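Local atomic coordinates of leucine aminopeptidase 1 (Caenorhabditis elegans, PDB entry 2HC9), a protein that releases N-terminal amino acids, preferably leucine, from peptides using two zinc ions per subunit, and probably acts as a digestive enzyme. Residues S62-L67 with H73-P78; K107-V112 with R129-F134; A174-T179 with G278-L283; F233-H238 with E350-T355; M403-D408 with L451-L456. The protein carries 1 engineered substitution. One frame throughout, in Å; residues are numbered along the deposited sequence. Where two conformers were deposited one is given.

Interaction 1 of 5, residues S62-L67 with H73-P78; sequences SGRHPL and HLITVP
Four backbone hydrogen bonds tie G63 to T76 and H65 to L74, two bonds to each pair. G63 N reaches T76 O over 3.0 Å, and the bond from L74 N to H65 O, 2.8 Å long, is nearly straight at 174°. R64 with I75 and P66 with H73 are the alternating non-hydrogen-bonded pairs; here CA-H groups lean on carbonyls, R64 CA lying 3.3 Å from L74 O. On the face of H65, L74 and T76 a water donates to L74 O at 3.0 Å. On the face that carries R64, P66, H73 and I75, R64 stands with CG anti to its N (chi1 171°) and bends at chi3, which lays CD 3.7 Å from CD2 of H73, in one of its two conformers. R64 NH1 bonds the carbonyl of E96. Van der Waals contacts lie at both ends: S62 CB is 3.6 Å from P78 CD, and L67 CD1 4.2 Å from L74 CB. The arrangement is an antiparallel beta hairpin, whose strand 63-66 forms one margin of the N-terminal domain's mixed sheet within the chain.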
# COMPACT_ATOMS: atom_id res chain seq x y z
N SER A 62 9.74 26.32 -33.52
CA SER A 62 8.36 25.84 -33.33
C SER A 62 7.67 26.55 -32.15
O SER A 62 8.35 27.15 -31.31
CB SER A 62 8.32 24.34 -33.10
OG SER A 62 8.73 24.03 -31.79
N GLY A 63 6.34 26.47 -32.09
CA GLY A 63 5.55 27.13 -31.03
C GLY A 63 4.24 27.76 -31.50
O GLY A 63 3.73 27.46 -32.59
N ARG A 64 3.68 28.61 -30.65
CA ARG A 64 2.43 29.32 -30.93
C ARG A 64 2.57 30.79 -30.57
O ARG A 64 3.01 31.13 -29.46
CB ARG A 64 1.24 28.72 -30.16
CG ARG A 64 -0.03 29.58 -30.28
CD ARG A 64 -1.13 29.13 -29.38
NE ARG A 64 -0.93 29.51 -27.99
CZ ARG A 64 -0.80 28.64 -26.98
NH1 ARG A 64 -0.82 27.32 -27.18
NH2 ARG A 64 -0.63 29.11 -25.75
N HIS A 65 2.20 31.65 -31.51
CA HIS A 65 2.36 33.08 -31.34
C HIS A 65 1.05 33.84 -31.62
O HIS A 65 0.46 33.70 -32.69
CB HIS A 65 3.49 33.58 -32.23
CG HIS A 65 4.83 33.10 -31.76
ND1 HIS A 65 5.33 31.86 -32.09
CD2 HIS A 65 5.74 33.66 -30.91
CE1 HIS A 65 6.50 31.69 -31.50
NE2 HIS A 65 6.78 32.77 -30.79
N PRO A 66 0.60 34.63 -30.65
CA PRO A 66 -0.64 35.37 -30.82
C PRO A 66 -0.47 36.54 -31.82
O PRO A 66 0.58 37.21 -31.84
CB PRO A 66 -0.93 35.90 -29.41
CG PRO A 66 0.46 36.04 -28.81
CD PRO A 66 1.22 34.85 -29.33
N LEU A 67 -1.48 36.73 -32.67
CA LEU A 67 -1.45 37.78 -33.69
C LEU A 67 -2.45 38.88 -33.37
O LEU A 67 -2.66 39.80 -34.17
CB LEU A 67 -1.75 37.18 -35.07
CG LEU A 67 -0.82 36.05 -35.51
CD1 LEU A 67 -1.24 35.53 -36.90
CD2 LEU A 67 0.65 36.50 -35.51
N HIS A 73 -3.91 33.48 -34.05
CA HIS A 73 -2.68 32.77 -33.65
C HIS A 73 -1.92 32.28 -34.88
O HIS A 73 -2.55 31.90 -35.88
CB HIS A 73 -3.05 31.54 -32.81
CG HIS A 73 -3.69 31.88 -31.50
ND1 HIS A 73 -5.05 32.05 -31.36
CD2 HIS A 73 -3.15 32.07 -30.28
CE1 HIS A 73 -5.32 32.34 -30.10
NE2 HIS A 73 -4.18 32.36 -29.42
N LEU A 74 -0.60 32.24 -34.79
CA LEU A 74 0.24 31.48 -35.72
C LEU A 74 0.83 30.28 -34.96
O LEU A 74 1.42 30.45 -33.90
CB LEU A 74 1.38 32.36 -36.24
CG LEU A 74 2.49 31.70 -37.09
CD1 LEU A 74 1.96 31.28 -38.45
CD2 LEU A 74 3.65 32.65 -37.30
N ILE A 75 0.68 29.10 -35.54
CA ILE A 75 1.28 27.88 -35.00
C ILE A 75 2.42 27.44 -35.93
O ILE A 75 2.19 27.12 -37.10
CB ILE A 75 0.23 26.75 -34.82
CG1 ILE A 75 -0.76 27.13 -33.71
CG2 ILE A 75 0.92 25.39 -34.52
CD1 ILE A 75 -1.92 26.09 -33.55
N THR A 76 3.64 27.45 -35.40
CA THR A 76 4.79 26.97 -36.13
C THR A 76 5.08 25.51 -35.74
O THR A 76 5.26 25.19 -34.56
CB THR A 76 6.02 27.87 -35.89
OG1 THR A 76 5.70 29.22 -36.27
CG2 THR A 76 7.22 27.39 -36.70
N VAL A 77 5.13 24.66 -36.75
CA VAL A 77 5.38 23.23 -36.59
C VAL A 77 6.87 23.00 -36.87
O VAL A 77 7.41 23.54 -37.82
CB VAL A 77 4.53 22.43 -37.64
CG1 VAL A 77 4.74 20.89 -37.51
CG2 VAL A 77 3.05 22.77 -37.46
N PRO A 78 7.54 22.17 -36.04
CA PRO A 78 8.96 21.91 -36.35
C PRO A 78 9.17 21.15 -37.65
O PRO A 78 8.32 20.34 -38.06
CB PRO A 78 9.47 21.11 -35.14
CG PRO A 78 8.28 20.68 -34.38
CD PRO A 78 7.07 21.46 -34.83
O HOH W 1 4.45 30.47 -33.90

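Interaction 2 of 5, residues K107-V112 with R129-F134; sequences KNVHFV and RTFCKF
In the beta-alpha-beta crossover from strand 108-114 through helix 120-128 to the neighbouring parallel strand 145-151, F131 of the loop after the helix packs against V109 and F111 of the first strand. V109 and F111 are alternate residues and so present their side chains on the same face of the sheet, toward the loop that follows the helix. F111 and F131 come from opposite directions and meet rim to rim. F111 CE2 stands 3.6 Å from F131 CE2, and F111 CZ 3.8 Å from F131 CZ. The ring planes are perpendicular, at 90°, but the centroids are 5.9 Å apart and neither ring sits over the face of the other. V109 adds a methyl to the same rim: its CG1 lies 4.3 Å from F131 CZ, near the plane of the F131 ring. With CG beside the backbone N (chi1 -71°), the F131 ring leaves its loop in the direction of the strand.

Within the N-terminal domain, whose family belongs to the macro clan, the second strand of the crossover contributes V146, which touches both phenylalanines, while L97 of helix 90-97 packs on F111. The loop is fastened separately to helix 157-178: F131 O accepts a hydrogen bond from R171 NE, and K133 NZ forms salt bridges with E168 and E172.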
# COMPACT_ATOMS: atom_id res chain seq x y z
N LYS A 107 -18.05 33.45 -34.26
CA LYS A 107 -18.93 32.66 -35.13
C LYS A 107 -18.13 31.65 -35.95
O LYS A 107 -18.58 30.51 -36.15
CB LYS A 107 -19.73 33.58 -36.08
CG LYS A 107 -20.54 34.67 -35.39
CD LYS A 107 -21.50 34.09 -34.35
CE LYS A 107 -22.36 35.19 -33.73
NZ LYS A 107 -23.53 34.67 -32.95
N ASN A 108 -16.99 32.11 -36.47
CA ASN A 108 -16.18 31.36 -37.44
C ASN A 108 -14.76 31.14 -36.91
O ASN A 108 -14.13 32.06 -36.36
CB ASN A 108 -16.06 32.13 -38.76
CG ASN A 108 -17.41 32.58 -39.30
OD1 ASN A 108 -17.63 33.77 -39.54
ND2 ASN A 108 -18.31 31.64 -39.49
N VAL A 109 -14.24 29.93 -37.11
CA VAL A 109 -12.78 29.72 -37.00
C VAL A 109 -12.21 29.37 -38.36
O VAL A 109 -12.62 28.40 -39.00
CB VAL A 109 -12.40 28.65 -35.98
CG1 VAL A 109 -10.87 28.66 -35.76
CG2 VAL A 109 -13.13 28.94 -34.67
N HIS A 110 -11.26 30.17 -38.80
CA HIS A 110 -10.66 29.98 -40.10
C HIS A 110 -9.21 29.50 -39.93
O HIS A 110 -8.37 30.24 -39.38
CB HIS A 110 -10.69 31.32 -40.86
CG HIS A 110 -10.41 31.18 -42.33
ND1 HIS A 110 -10.28 32.28 -43.16
CD2 HIS A 110 -10.23 30.09 -43.12
CE1 HIS A 110 -10.04 31.87 -44.40
NE2 HIS A 110 -10.00 30.55 -44.40
N PHE A 111 -8.93 28.27 -40.37
CA PHE A 111 -7.53 27.78 -40.44
C PHE A 111 -6.99 27.98 -41.83
O PHE A 111 -7.61 27.58 -42.82
CB PHE A 111 -7.40 26.30 -40.06
CG PHE A 111 -7.73 26.03 -38.61
CD1 PHE A 111 -6.71 25.96 -37.66
CD2 PHE A 111 -9.06 25.94 -38.21
CE1 PHE A 111 -7.03 25.78 -36.31
CE2 PHE A 111 -9.39 25.75 -36.86
CZ PHE A 111 -8.38 25.67 -35.91
N VAL A 112 -5.80 28.56 -41.88
CA VAL A 112 -4.99 28.53 -43.09
C VAL A 112 -3.83 27.57 -42.85
O VAL A 112 -2.90 27.87 -42.09
CB VAL A 112 -4.45 29.91 -43.48
CG1 VAL A 112 -3.59 29.77 -44.75
CG2 VAL A 112 -5.63 30.88 -43.74
N ARG A 129 -9.26 17.16 -34.18
CA ARG A 129 -9.33 16.56 -32.82
C ARG A 129 -9.59 17.62 -31.75
O ARG A 129 -10.05 17.28 -30.65
CB ARG A 129 -8.01 15.84 -32.41
CG ARG A 129 -7.42 14.81 -33.38
CD ARG A 129 -6.03 14.25 -32.92
NE ARG A 129 -5.27 13.61 -34.02
CZ ARG A 129 -5.61 12.44 -34.57
NH1 ARG A 129 -4.89 11.91 -35.57
NH2 ARG A 129 -6.69 11.78 -34.14
N THR A 130 -9.25 18.88 -32.02
CA THR A 130 -9.36 19.92 -30.99
C THR A 130 -10.78 20.50 -30.93
O THR A 130 -11.05 21.33 -30.07
CB THR A 130 -8.38 21.10 -31.22
OG1 THR A 130 -8.77 21.82 -32.41
CG2 THR A 130 -6.90 20.59 -31.31
N PHE A 131 -11.65 20.10 -31.85
CA PHE A 131 -13.05 20.53 -31.83
C PHE A 131 -13.93 19.49 -31.16
O PHE A 131 -14.53 18.63 -31.82
CB PHE A 131 -13.54 20.97 -33.23
CG PHE A 131 -12.91 22.28 -33.65
CD1 PHE A 131 -13.40 23.48 -33.14
CD2 PHE A 131 -11.77 22.29 -34.41
CE1 PHE A 131 -12.79 24.69 -33.46
CE2 PHE A 131 -11.14 23.50 -34.74
CZ PHE A 131 -11.65 24.69 -34.27
N CYS A 132 -13.91 19.51 -29.82
CA CYS A 132 -14.53 18.42 -29.05
C CYS A 132 -16.05 18.59 -29.12
O CYS A 132 -16.58 19.61 -28.69
CB CYS A 132 -14.05 18.47 -27.58
SG CYS A 132 -12.25 18.47 -27.44
N LYS A 133 -16.73 17.59 -29.65
CA LYS A 133 -18.19 17.66 -29.78
C LYS A 133 -18.87 17.64 -28.42
O LYS A 133 -19.86 18.34 -28.21
CB LYS A 133 -18.72 16.49 -30.63
CG LYS A 133 -18.36 16.61 -32.09
CD LYS A 133 -19.13 15.59 -32.93
CE LYS A 133 -18.88 15.83 -34.43
NZ LYS A 133 -19.94 15.10 -35.20
N PHE A 134 -18.35 16.84 -27.49
CA PHE A 134 -19.16 16.51 -26.33
C PHE A 134 -19.03 17.50 -25.17
O PHE A 134 -17.93 17.73 -24.66
CB PHE A 134 -18.90 15.08 -25.83
CG PHE A 134 -19.90 14.65 -24.79
CD1 PHE A 134 -21.15 14.19 -25.18
CD2 PHE A 134 -19.62 14.80 -23.44
CE1 PHE A 134 -22.11 13.83 -24.22
CE2 PHE A 134 -20.59 14.46 -22.47
CZ PHE A 134 -21.81 13.96 -22.89

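Interaction 3 of 5, residues A174-T179 with G278-L283; sequences ARLIDT and GAAGML
L176 turns its CG beside the backbone N (chi1 -66°) and then extends through chi2 (171°), which carries CD1 to the methyl of A280 on the facing helix. L176 CD1 lies 3.9 Å from A280 CB, and the base of the same side chain also bears on that methyl, L176 CB being 4.0 Å from A280 CB. L283, a turn beyond A280 on the same helix, meets the same leucine methyl, its CD2 4.3 Å from L176 CD1. I177 flanks A280 more loosely, with I177 CG1 4.4 Å from A280 CB. The alanine methyl is thus touched by two neighbouring residues of the 174-178 helix.

The two helical segments run nearly antiparallel, at 161°, and their axes approach to 9.0 Å. Beyond the packed residues the first helix ends at D178, and T179, just after it, donates from OG1 a 2.6 Å bond to R175 O from above the carbonyl plane; the same oxygen receives a weak bond from T179 N. L176 CG lies against one face of the R175 guanidinium, toward its rim, and R175 is salt-bridged to E172 and E192. D178 forms a salt bridge with R467. On the opposite helix, the backbone of A279 is hydrogen-bonded to zinc ligand K252.

No hydrogen bond crosses between the segments, which implies that they are joined by buried hydrocarbon contact alone, with the polar groups of the first helix directed to other partners.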
# COMPACT_ATOMS: atom_id res chain seq x y z
N ALA A 174 -13.96 10.53 -30.94
CA ALA A 174 -13.73 11.25 -29.69
C ALA A 174 -15.03 11.54 -28.92
O ALA A 174 -15.06 11.41 -27.69
CB ALA A 174 -12.97 12.56 -29.96
N ARG A 175 -16.09 11.93 -29.62
CA ARG A 175 -17.39 12.15 -28.96
C ARG A 175 -17.88 10.90 -28.23
O ARG A 175 -18.35 10.97 -27.06
CB ARG A 175 -18.46 12.57 -30.01
CG ARG A 175 -19.88 12.66 -29.40
CD ARG A 175 -20.94 13.04 -30.45
NE ARG A 175 -21.13 12.03 -31.49
CZ ARG A 175 -21.83 10.89 -31.36
NH1 ARG A 175 -22.41 10.56 -30.21
NH2 ARG A 175 -21.95 10.08 -32.39
N LEU A 176 -17.79 9.75 -28.91
CA LEU A 176 -18.24 8.49 -28.33
C LEU A 176 -17.41 8.19 -27.07
O LEU A 176 -17.94 7.79 -26.05
CB LEU A 176 -18.12 7.34 -29.37
CG LEU A 176 -19.09 7.49 -30.58
CD1 LEU A 176 -18.72 6.43 -31.64
CD2 LEU A 176 -20.53 7.29 -30.12
N ILE A 177 -16.10 8.42 -27.17
CA ILE A 177 -15.20 8.20 -26.03
C ILE A 177 -15.51 9.13 -24.86
O ILE A 177 -15.53 8.68 -23.71
CB ILE A 177 -13.72 8.33 -26.49
CG1 ILE A 177 -13.36 7.10 -27.34
CG2 ILE A 177 -12.74 8.53 -25.27
CD1 ILE A 177 -12.05 7.27 -28.12
N ASP A 178 -15.76 10.42 -25.15
CA ASP A 178 -15.92 11.43 -24.07
C ASP A 178 -17.27 11.31 -23.35
O ASP A 178 -17.41 11.81 -22.25
CB ASP A 178 -15.85 12.85 -24.63
CG ASP A 178 -14.47 13.21 -25.17
OD1 ASP A 178 -13.48 12.52 -24.83
OD2 ASP A 178 -14.38 14.21 -25.93
N THR A 179 -18.25 10.69 -24.00
CA THR A 179 -19.62 10.60 -23.45
C THR A 179 -19.58 9.65 -22.24
O THR A 179 -19.05 8.56 -22.33
CB THR A 179 -20.62 10.04 -24.53
OG1 THR A 179 -20.58 10.87 -25.71
CG2 THR A 179 -22.04 9.99 -24.00
N GLY A 278 -11.51 1.56 -28.76
CA GLY A 278 -11.24 0.67 -29.90
C GLY A 278 -12.44 0.49 -30.82
O GLY A 278 -12.32 0.57 -32.05
N ALA A 279 -13.60 0.20 -30.24
CA ALA A 279 -14.83 0.02 -31.02
C ALA A 279 -15.19 1.31 -31.72
O ALA A 279 -15.58 1.29 -32.89
CB ALA A 279 -15.99 -0.39 -30.11
N ALA A 280 -15.08 2.43 -31.01
CA ALA A 280 -15.40 3.74 -31.64
C ALA A 280 -14.48 3.98 -32.83
O ALA A 280 -14.93 4.43 -33.90
CB ALA A 280 -15.25 4.88 -30.61
N GLY A 281 -13.19 3.74 -32.65
CA GLY A 281 -12.22 4.02 -33.72
C GLY A 281 -12.41 3.11 -34.93
O GLY A 281 -12.31 3.57 -36.08
N MET A 282 -12.71 1.83 -34.69
CA MET A 282 -12.96 0.89 -35.81
C MET A 282 -14.25 1.26 -36.57
O MET A 282 -14.27 1.26 -37.81
CB MET A 282 -13.05 -0.57 -35.31
CG MET A 282 -11.69 -1.16 -34.83
SD MET A 282 -10.33 -0.80 -35.98
CE MET A 282 -9.46 -2.37 -36.06
N LEU A 283 -15.30 1.57 -35.82
CA LEU A 283 -16.58 2.02 -36.41
C LEU A 283 -16.38 3.23 -37.31
O LEU A 283 -16.91 3.29 -38.45
CB LEU A 283 -17.56 2.38 -35.29
CG LEU A 283 -18.91 2.96 -35.75
CD1 LEU A 283 -19.62 1.92 -36.61
CD2 LEU A 283 -19.76 3.46 -34.57

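Interaction 4 of 5, residues F233-H238 with E350-T355; sequences FVVLSH and ETLKAT
K353 NZ donates a 2.8 Å hydrogen bond to E350 O, in the carbonyl plane, across the turn from which L352 reaches V235 and S237. The approach to V235 is tip to tip: V235 CG1 meets L352 CD1 at 4.0 Å. The other methyl of the leucine serves the serine, with L352 CD2 4.4 Å from S237 OG. That hydroxyl takes no polar partner from the turn; its hydrogen bond is to H299 ND1 on the adjoining strand 297-307. In L352, CG beside the backbone N (chi1 -57°) with an extended chi2 (179°) carries CD1 to the valine. H299 and C301 also touch L352, and Y347 of helix 337-350 packs on both L352 and V235. K353 leaves the helical conformation with positive phi just after the leucine. The arrangement is a helix-to-strand connection of the alpha/beta catalytic domain, the loop after helix 337-350 setting L352 on strand 232-238 of the mixed sheet before the chain enters strand 356-361.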
# COMPACT_ATOMS: atom_id res chain seq x y z
N PHE A 233 -22.99 -8.01 -29.82
CA PHE A 233 -22.00 -8.08 -30.87
C PHE A 233 -22.66 -7.53 -32.14
O PHE A 233 -23.74 -7.98 -32.55
CB PHE A 233 -21.63 -9.54 -31.08
CG PHE A 233 -20.56 -9.77 -32.13
CD1 PHE A 233 -19.27 -9.27 -31.96
CD2 PHE A 233 -20.84 -10.54 -33.24
CE1 PHE A 233 -18.26 -9.54 -32.88
CE2 PHE A 233 -19.85 -10.81 -34.18
CZ PHE A 233 -18.55 -10.30 -34.02
N VAL A 234 -22.03 -6.52 -32.73
CA VAL A 234 -22.58 -5.86 -33.92
C VAL A 234 -21.62 -6.04 -35.07
O VAL A 234 -20.42 -5.74 -34.93
CB VAL A 234 -22.79 -4.35 -33.66
CG1 VAL A 234 -23.23 -3.61 -34.97
CG2 VAL A 234 -23.81 -4.15 -32.52
N VAL A 235 -22.13 -6.49 -36.21
CA VAL A 235 -21.30 -6.61 -37.42
C VAL A 235 -21.89 -5.68 -38.48
O VAL A 235 -23.08 -5.79 -38.77
CB VAL A 235 -21.30 -8.06 -37.97
CG1 VAL A 235 -20.36 -8.18 -39.18
CG2 VAL A 235 -20.88 -9.04 -36.86
N LEU A 236 -21.07 -4.80 -39.04
CA LEU A 236 -21.45 -4.08 -40.27
C LEU A 236 -20.61 -4.67 -41.38
O LEU A 236 -19.38 -4.66 -41.30
CB LEU A 236 -21.11 -2.59 -40.14
CG LEU A 236 -21.58 -1.94 -38.83
CD1 LEU A 236 -21.21 -0.45 -38.85
CD2 LEU A 236 -23.10 -2.15 -38.61
N SER A 237 -21.27 -5.17 -42.43
CA SER A 237 -20.54 -5.78 -43.55
C SER A 237 -20.75 -5.02 -44.85
O SER A 237 -21.89 -4.69 -45.22
CB SER A 237 -20.95 -7.24 -43.73
OG SER A 237 -20.56 -8.00 -42.58
N HIS A 238 -19.61 -4.75 -45.51
CA HIS A 238 -19.52 -4.11 -46.84
C HIS A 238 -18.96 -5.19 -47.76
O HIS A 238 -17.75 -5.39 -47.87
CB HIS A 238 -18.56 -2.92 -46.74
CG HIS A 238 -18.26 -2.24 -48.05
ND1 HIS A 238 -19.14 -1.36 -48.65
CD2 HIS A 238 -17.17 -2.29 -48.86
CE1 HIS A 238 -18.60 -0.89 -49.77
NE2 HIS A 238 -17.40 -1.42 -49.91
N GLU A 350 -13.95 -17.39 -38.78
CA GLU A 350 -14.78 -18.58 -39.01
C GLU A 350 -16.04 -18.27 -39.81
O GLU A 350 -16.36 -18.97 -40.78
CB GLU A 350 -15.13 -19.24 -37.66
CG GLU A 350 -16.21 -20.34 -37.68
CD GLU A 350 -15.76 -21.64 -38.32
OE1 GLU A 350 -16.63 -22.43 -38.76
OE2 GLU A 350 -14.53 -21.89 -38.39
N THR A 351 -16.75 -17.23 -39.40
CA THR A 351 -18.05 -16.90 -39.97
C THR A 351 -17.91 -15.94 -41.13
O THR A 351 -18.48 -16.17 -42.20
CB THR A 351 -19.03 -16.37 -38.91
OG1 THR A 351 -19.24 -17.40 -37.95
CG2 THR A 351 -20.40 -16.03 -39.57
N LEU A 352 -17.13 -14.88 -40.96
CA LEU A 352 -16.96 -13.91 -42.04
C LEU A 352 -15.95 -14.30 -43.11
O LEU A 352 -15.91 -13.66 -44.16
CB LEU A 352 -16.63 -12.51 -41.50
CG LEU A 352 -17.67 -11.98 -40.51
CD1 LEU A 352 -17.25 -10.59 -40.00
CD2 LEU A 352 -19.09 -11.95 -41.18
N LYS A 353 -15.13 -15.33 -42.84
CA LYS A 353 -14.06 -15.73 -43.75
C LYS A 353 -13.05 -14.62 -44.05
O LYS A 353 -12.48 -14.56 -45.15
CB LYS A 353 -14.60 -16.35 -45.06
CG LYS A 353 -15.76 -17.34 -44.87
CD LYS A 353 -15.34 -18.53 -44.00
CE LYS A 353 -16.43 -19.59 -43.91
NZ LYS A 353 -15.99 -20.66 -42.95
N ALA A 354 -12.81 -13.75 -43.06
CA ALA A 354 -11.85 -12.66 -43.25
C ALA A 354 -10.45 -13.28 -43.27
O ALA A 354 -10.16 -14.21 -42.50
CB ALA A 354 -11.95 -11.63 -42.10
N THR A 355 -9.59 -12.77 -44.16
CA THR A 355 -8.21 -13.22 -44.28
C THR A 355 -7.20 -12.16 -43.83
O THR A 355 -6.00 -12.42 -43.77
CB THR A 355 -7.91 -13.61 -45.72
OG1 THR A 355 -8.23 -12.51 -46.59
CG2 THR A 355 -8.74 -14.84 -46.09

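Interaction 5 of 5, residues M403-D408 with L451-L456; sequences MLFAPD and LRWLHL
The backbones of 403-408 and 451-456 stay well apart, M403 CA 9.2 Å from L456 CA and F405 CA 10.1 Å from L454 CA, so side chains alone bridge them. In the mixed sheet of the catalytic domain, strand 376-380 pairs with both strand 400-402, just before M403, and strand 452-457. F405 and W453 cross obliquely: F405 CE1 lies 4.0 Å from W453 CZ3, which approaches the phenyl ring at its edge, near its plane. The F405 ring also carries P407 CD over one face, toward the rim. The second contact belongs to M403, in one of its two conformers: its chain, bent at chi2 and chi3, brings the terminal methyl to H455. Both rings of the strand are anchored from the same carboxylate, W453 NE1 bonding D359 OD1 and H455 ND1 bonding D359 OD2, which fixes how they are turned. M403 CE comes obliquely to the H455 ring, 3.8 Å from its CD2 and 4.1 Å from its NE2.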
# COMPACT_ATOMS: atom_id res chain seq x y z
N MET A 403 5.19 -4.50 -31.18
CA MET A 403 5.38 -5.46 -30.08
C MET A 403 6.07 -6.71 -30.61
O MET A 403 5.95 -7.04 -31.80
CB MET A 403 4.03 -5.90 -29.49
CG MET A 403 3.32 -4.83 -28.68
SD MET A 403 2.29 -5.44 -27.31
CE MET A 403 0.70 -5.41 -28.14
N LEU A 404 6.75 -7.42 -29.73
CA LEU A 404 7.26 -8.76 -30.07
C LEU A 404 6.14 -9.74 -30.30
O LEU A 404 5.16 -9.79 -29.53
CB LEU A 404 8.13 -9.33 -28.93
CG LEU A 404 9.54 -8.78 -28.74
CD1 LEU A 404 10.12 -9.28 -27.39
CD2 LEU A 404 10.42 -9.20 -29.93
N PHE A 405 6.31 -10.53 -31.36
CA PHE A 405 5.39 -11.62 -31.65
C PHE A 405 6.10 -12.95 -31.37
O PHE A 405 6.92 -13.41 -32.18
CB PHE A 405 4.94 -11.58 -33.12
CG PHE A 405 3.94 -12.67 -33.47
CD1 PHE A 405 2.60 -12.53 -33.15
CD2 PHE A 405 4.36 -13.85 -34.08
CE1 PHE A 405 1.67 -13.56 -33.46
CE2 PHE A 405 3.45 -14.88 -34.40
CZ PHE A 405 2.10 -14.72 -34.08
N ALA A 406 5.77 -13.58 -30.25
CA ALA A 406 6.44 -14.85 -29.90
C ALA A 406 5.53 -15.77 -29.06
O ALA A 406 5.75 -15.93 -27.87
CB ALA A 406 7.77 -14.55 -29.16
N PRO A 407 4.50 -16.38 -29.70
CA PRO A 407 3.61 -17.24 -28.93
C PRO A 407 4.39 -18.40 -28.31
O PRO A 407 4.11 -18.79 -27.18
CB PRO A 407 2.60 -17.74 -29.97
CG PRO A 407 2.65 -16.72 -31.11
CD PRO A 407 4.11 -16.30 -31.13
N ASP A 408 5.39 -18.93 -29.02
CA ASP A 408 6.21 -20.02 -28.43
C ASP A 408 6.90 -19.63 -27.12
O ASP A 408 6.95 -20.43 -26.18
CB ASP A 408 7.21 -20.60 -29.44
CG ASP A 408 8.11 -19.54 -30.10
OD1 ASP A 408 7.97 -18.31 -29.83
OD2 ASP A 408 8.97 -19.94 -30.92
N LEU A 451 -3.38 -16.77 -42.19
CA LEU A 451 -3.97 -15.48 -42.54
C LEU A 451 -3.11 -14.36 -41.97
O LEU A 451 -2.01 -14.62 -41.49
CB LEU A 451 -5.44 -15.37 -42.07
CG LEU A 451 -5.83 -15.69 -40.61
CD1 LEU A 451 -5.50 -14.55 -39.62
CD2 LEU A 451 -7.31 -15.99 -40.56
N ARG A 452 -3.57 -13.11 -42.06
CA ARG A 452 -2.84 -12.03 -41.41
C ARG A 452 -3.69 -11.50 -40.25
O ARG A 452 -4.86 -11.17 -40.43
CB ARG A 452 -2.53 -10.90 -42.40
CG ARG A 452 -1.56 -11.37 -43.52
CD ARG A 452 -1.18 -10.24 -44.46
NE ARG A 452 -2.39 -9.65 -45.05
CZ ARG A 452 -2.46 -8.44 -45.58
NH1 ARG A 452 -1.37 -7.68 -45.63
NH2 ARG A 452 -3.63 -7.99 -46.07
N TRP A 453 -3.10 -11.48 -39.05
CA TRP A 453 -3.78 -11.03 -37.85
C TRP A 453 -2.91 -9.96 -37.22
O TRP A 453 -1.71 -10.16 -37.03
CB TRP A 453 -4.00 -12.19 -36.85
CG TRP A 453 -4.39 -11.69 -35.45
CD1 TRP A 453 -5.42 -10.84 -35.13
CD2 TRP A 453 -3.72 -11.99 -34.22
NE1 TRP A 453 -5.42 -10.59 -33.77
CE2 TRP A 453 -4.40 -11.30 -33.19
CE3 TRP A 453 -2.61 -12.79 -33.89
CZ2 TRP A 453 -3.99 -11.37 -31.85
CZ3 TRP A 453 -2.21 -12.85 -32.56
CH2 TRP A 453 -2.90 -12.16 -31.56
N LEU A 454 -3.51 -8.82 -36.87
CA LEU A 454 -2.80 -7.77 -36.19
C LEU A 454 -3.65 -7.25 -35.04
O LEU A 454 -4.80 -6.84 -35.23
CB LEU A 454 -2.43 -6.62 -37.15
CG LEU A 454 -1.56 -5.51 -36.55
CD1 LEU A 454 -0.47 -4.99 -37.53
CD2 LEU A 454 -2.41 -4.34 -35.94
N HIS A 455 -3.04 -7.25 -33.86
CA HIS A 455 -3.67 -6.72 -32.64
C HIS A 455 -3.03 -5.36 -32.32
O HIS A 455 -1.81 -5.22 -32.39
CB HIS A 455 -3.40 -7.72 -31.49
CG HIS A 455 -3.57 -7.12 -30.13
ND1 HIS A 455 -4.79 -6.71 -29.65
CD2 HIS A 455 -2.66 -6.86 -29.15
CE1 HIS A 455 -4.63 -6.21 -28.43
NE2 HIS A 455 -3.35 -6.29 -28.11
N LEU A 456 -3.84 -4.35 -31.99
CA LEU A 456 -3.31 -3.01 -31.79
C LEU A 456 -3.86 -2.50 -30.45
O LEU A 456 -5.08 -2.32 -30.31
CB LEU A 456 -3.76 -2.07 -32.94
CG LEU A 456 -3.22 -0.63 -32.88
CD1 LEU A 456 -1.68 -0.60 -32.97
CD2 LEU A 456 -3.83 0.21 -34.00

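Interactions 1 and 2 share the N-terminal sheet, with centres about 17 Å apart, whereas interactions 3, 4 and 5 belong to the catalytic domain. Interaction 2 touches interaction 3 across the two domains: F134 CD1 lies 3.4 Å from T179 OG1. Interaction 3 continues into interaction 4 through L283 CD1, 3.6 Å from L236 CD1. T355 O and R452 N, 3.0 Å apart in a probable hydrogen bond, join interaction 4 to interaction 5 within one sheet. Interactions 3 and 5 approach the metal site: a zinc ion lies about 12 Å from the side chain of I177 and about 11 Å from that of H455. Interactions 1, 2 and 4 are away from it.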